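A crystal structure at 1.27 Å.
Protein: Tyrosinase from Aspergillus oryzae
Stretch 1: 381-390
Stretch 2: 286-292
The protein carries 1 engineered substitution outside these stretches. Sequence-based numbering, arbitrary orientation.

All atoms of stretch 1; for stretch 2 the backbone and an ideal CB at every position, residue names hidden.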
# COMPACT_ATOMS: atom_id res chain seq x y z
N ARG A 381 -6.82 -23.28 -15.27
CA ARG A 381 -8.26 -23.62 -15.19
C ARG A 381 -9.00 -23.26 -16.48
O ARG A 381 -9.80 -24.05 -16.99
CB ARG A 381 -8.83 -22.89 -13.96
CG ARG A 381 -10.36 -23.08 -13.82
CD ARG A 381 -10.79 -22.49 -12.46
NE ARG A 381 -12.24 -22.34 -12.38
CZ ARG A 381 -12.91 -21.29 -12.87
NH1 ARG A 381 -12.26 -20.31 -13.50
NH2 ARG A 381 -14.22 -21.23 -12.77
N LEU A 382 -8.73 -22.06 -17.01
CA LEU A 382 -9.37 -21.66 -18.26
C LEU A 382 -8.96 -22.60 -19.39
O LEU A 382 -9.78 -22.97 -20.24
CB LEU A 382 -8.99 -20.23 -18.62
CG LEU A 382 -9.59 -19.14 -17.69
CD1 LEU A 382 -9.03 -17.79 -18.08
CD2 LEU A 382 -11.11 -19.16 -17.74
N THR A 383 -7.70 -23.01 -19.39
CA THR A 383 -7.24 -24.00 -20.37
C THR A 383 -8.02 -25.30 -20.20
O THR A 383 -8.47 -25.90 -21.20
CB THR A 383 -5.73 -24.24 -20.26
OG1 THR A 383 -5.05 -23.00 -20.49
CG2 THR A 383 -5.27 -25.20 -21.35
N ALA A 384 -8.15 -25.79 -18.96
CA ALA A 384 -8.88 -27.04 -18.72
C ALA A 384 -10.33 -26.92 -19.12
O ALA A 384 -10.91 -27.84 -19.70
CB ALA A 384 -8.75 -27.39 -17.23
N ILE A 385 -10.97 -25.78 -18.82
CA ILE A 385 -12.36 -25.56 -19.28
C ILE A 385 -12.46 -25.65 -20.79
O ILE A 385 -13.31 -26.34 -21.37
CB ILE A 385 -12.89 -24.19 -18.81
CG1 ILE A 385 -12.99 -24.12 -17.28
CG2 ILE A 385 -14.24 -23.89 -19.48
CD1 ILE A 385 -13.19 -22.72 -16.74
N TRP A 386 -11.56 -24.91 -21.47
CA TRP A 386 -11.64 -24.85 -22.93
C TRP A 386 -11.37 -26.23 -23.50
O TRP A 386 -12.05 -26.65 -24.45
CB TRP A 386 -10.65 -23.80 -23.46
CG TRP A 386 -10.80 -23.57 -24.93
CD1 TRP A 386 -11.62 -22.61 -25.48
CD2 TRP A 386 -10.17 -24.25 -26.03
NE1 TRP A 386 -11.52 -22.66 -26.85
CE2 TRP A 386 -10.64 -23.66 -27.22
CE3 TRP A 386 -9.25 -25.30 -26.12
CZ2 TRP A 386 -10.25 -24.06 -28.50
CZ3 TRP A 386 -8.86 -25.70 -27.40
CH2 TRP A 386 -9.34 -25.10 -28.56
N GLN A 387 -10.41 -26.98 -22.93
CA GLN A 387 -10.17 -28.34 -23.41
C GLN A 387 -11.43 -29.20 -23.27
O GLN A 387 -11.76 -29.98 -24.16
CB GLN A 387 -9.04 -29.01 -22.65
CG GLN A 387 -7.64 -28.47 -22.92
CD GLN A 387 -6.66 -29.25 -22.06
OE1 GLN A 387 -6.19 -28.76 -21.02
NE2 GLN A 387 -6.38 -30.50 -22.42
N THR A 388 -12.12 -29.05 -22.16
CA THR A 388 -13.32 -29.85 -21.89
C THR A 388 -14.39 -29.65 -22.95
O THR A 388 -15.03 -30.62 -23.35
CB THR A 388 -13.87 -29.49 -20.50
OG1 THR A 388 -12.90 -29.87 -19.49
CG2 THR A 388 -15.15 -30.24 -20.19
N VAL A 389 -14.56 -28.40 -23.41
CA VAL A 389 -15.62 -28.15 -24.39
C VAL A 389 -15.09 -28.08 -25.82
O VAL A 389 -15.87 -27.82 -26.74
CB VAL A 389 -16.44 -26.90 -24.01
CG1 VAL A 389 -17.05 -27.11 -22.63
CG2 VAL A 389 -15.59 -25.64 -23.97
N ASN A 390 -13.81 -28.39 -26.03
CA ASN A 390 -13.19 -28.46 -27.35
C ASN A 390 -12.30 -29.70 -27.45
O ASN A 390 -11.13 -29.64 -27.77
CB ASN A 390 -12.38 -27.20 -27.65
CG ASN A 390 -13.25 -25.98 -27.80
OD1 ASN A 390 -13.82 -25.72 -28.85
ND2 ASN A 390 -13.39 -25.24 -26.71
N UNK A 286 -14.92 -10.71 -21.92
CA UNK A 286 -13.85 -11.25 -22.80
C UNK A 286 -13.56 -12.69 -22.45
O UNK A 286 -13.32 -13.54 -23.32
CB UNK A 286 -12.57 -10.42 -22.68
N UNK A 287 -13.57 -13.01 -21.16
CA UNK A 287 -13.33 -14.37 -20.67
C UNK A 287 -14.46 -15.28 -21.09
O UNK A 287 -14.27 -16.43 -21.56
CB UNK A 287 -13.18 -14.39 -19.15
N UNK A 288 -15.71 -14.83 -20.96
CA UNK A 288 -16.87 -15.57 -21.47
C UNK A 288 -16.73 -15.89 -22.94
O UNK A 288 -16.96 -17.03 -23.37
CB UNK A 288 -18.16 -14.77 -21.24
N UNK A 289 -16.34 -14.90 -23.75
CA UNK A 289 -16.18 -15.13 -25.18
C UNK A 289 -15.09 -16.17 -25.44
O UNK A 289 -15.20 -17.00 -26.34
CB UNK A 289 -15.85 -13.82 -25.90
N UNK A 290 -14.00 -16.14 -24.66
CA UNK A 290 -12.92 -17.11 -24.83
C UNK A 290 -13.43 -18.53 -24.67
O UNK A 290 -13.03 -19.44 -25.40
CB UNK A 290 -11.80 -16.84 -23.83
N UNK A 291 -14.29 -18.72 -23.68
CA UNK A 291 -14.74 -20.06 -23.32
C UNK A 291 -15.91 -20.54 -24.16
O UNK A 291 -16.20 -21.76 -24.13
CB UNK A 291 -15.13 -20.10 -21.84
N UNK A 292 -16.59 -19.65 -24.88
CA UNK A 292 -17.83 -20.04 -25.55
C UNK A 292 -17.80 -19.82 -27.06
O UNK A 292 -18.74 -20.26 -27.73
CB UNK A 292 -19.00 -19.26 -24.95

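Two helices pack here with axes 9.8 Å apart at closest approach and N-to-C directions 37° apart. Stretch 1 offers a mostly apolar strip, Leu-382, Ile-385 and Val-389, with the indole of Trp-386 at its side.

Position 286 lies beyond the reach of stretch 1, so this contact leaves its choice almost free within helical preferences. It is Met-286, which makes no contact here.

Position 287 points sideways, and its ideal CB sits 5.4 Å from CD2 of Leu-382. One or two further atoms could close that gap, so Val, Thr or a longer apolar chain suitably turned could reach it. The deposited residue is Thr-287, in rotamer m: its CG2 meets CD2 of Leu-382 at 3.9 Å, while OG1 is hydrogen-bonded elsewhere in the structure.

Positions 288 and 289 have CBs with nothing of stretch 1 nearby; helix-compatible residues of many kinds would do. They are Phe-288 and Arg-289, neither touching stretch 1.

Position 290 points sideways and its ideal CB touches nothing, so only a chain that reaches onward could approach stretch 1; a medium or large apolar residue is reasonable, but the backbone does not single one out. Its carbonyl is more telling, since O lies near the plane of the Trp-386 ring, at its edge, 3.5 Å from CD1. The residue is Leu-290, chi1 t and chi2 p, whose CD2 comes to 4.6 Å from CD1 of Leu-382. A water accepts from NE1 of Trp-386 at 2.9 Å and lies 2.7 Å from O of Leu-290, placed to bridge the indole and the backbone, which share no direct hydrogen bond.

Position 291 is the centre of the contact. The CA of 291 is 5.7 Å from the CA of Trp-386, and its ideal CB is 4.6 Å from CG2 of Ile-385. CA-to-CB points sideways, yet a medium-sized apolar chain could turn between Leu-382 and Ile-385; Leu, Ile or Met would suit, whereas a charge would find no partner among these side chains. Leu-291, m and t, places CD1 3.9 Å from CD2 of Leu-382 and CD2 3.8 Å from CG2 of Ile-385. Its O lies 3.9 Å from CG2 of Val-389 and accepts from a second water at 2.9 Å, which in turn accepts from ND2 of Asn-390 at 2.9 Å.

Position 292 points away, so small or polar residues fit as well as large ones. It is Thr-292, whose OG1 donates to O of Phe-288 at 2.7 Å, back along its own helix.

Stretch 2 286-292: MTFRLLT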
# COMPACT_ATOMS: atom_id res chain seq x y z
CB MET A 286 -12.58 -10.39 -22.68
CG MET A 286 -11.62 -10.64 -23.81
SD MET A 286 -12.16 -9.93 -25.37
CE MET A 286 -11.52 -8.25 -25.16
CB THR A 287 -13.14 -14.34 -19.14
OG1 THR A 287 -12.00 -13.52 -18.84
CG2 THR A 287 -12.84 -15.73 -18.62
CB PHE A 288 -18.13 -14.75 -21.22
CG PHE A 288 -19.40 -15.45 -21.67
CD1 PHE A 288 -19.93 -16.52 -20.98
CD2 PHE A 288 -20.03 -15.02 -22.82
CE1 PHE A 288 -21.09 -17.17 -21.42
CE2 PHE A 288 -21.19 -15.63 -23.24
CZ PHE A 288 -21.75 -16.71 -22.55
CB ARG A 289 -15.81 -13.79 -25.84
CG ARG A 289 -16.99 -12.82 -25.89
CD ARG A 289 -16.55 -11.49 -26.50
NE ARG A 289 -17.64 -10.52 -26.44
CZ ARG A 289 -17.89 -9.58 -27.33
NH1 ARG A 289 -17.12 -9.43 -28.40
NH2 ARG A 289 -18.92 -8.77 -27.15
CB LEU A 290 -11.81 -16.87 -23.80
CG LEU A 290 -10.64 -17.87 -23.88
CD1 LEU A 290 -9.84 -17.69 -25.15
CD2 LEU A 290 -9.76 -17.74 -22.64
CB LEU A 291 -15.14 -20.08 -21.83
CG LEU A 291 -14.02 -19.73 -20.85
CD1 LEU A 291 -14.54 -19.71 -19.43
CD2 LEU A 291 -12.83 -20.70 -20.98
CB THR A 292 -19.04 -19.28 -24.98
OG1 THR A 292 -18.85 -17.87 -25.15
CG2 THR A 292 -19.21 -19.59 -23.50
O HOH W 1 -13.80 -20.98 -27.52
O HOH W 2 -15.36 -23.08 -26.56
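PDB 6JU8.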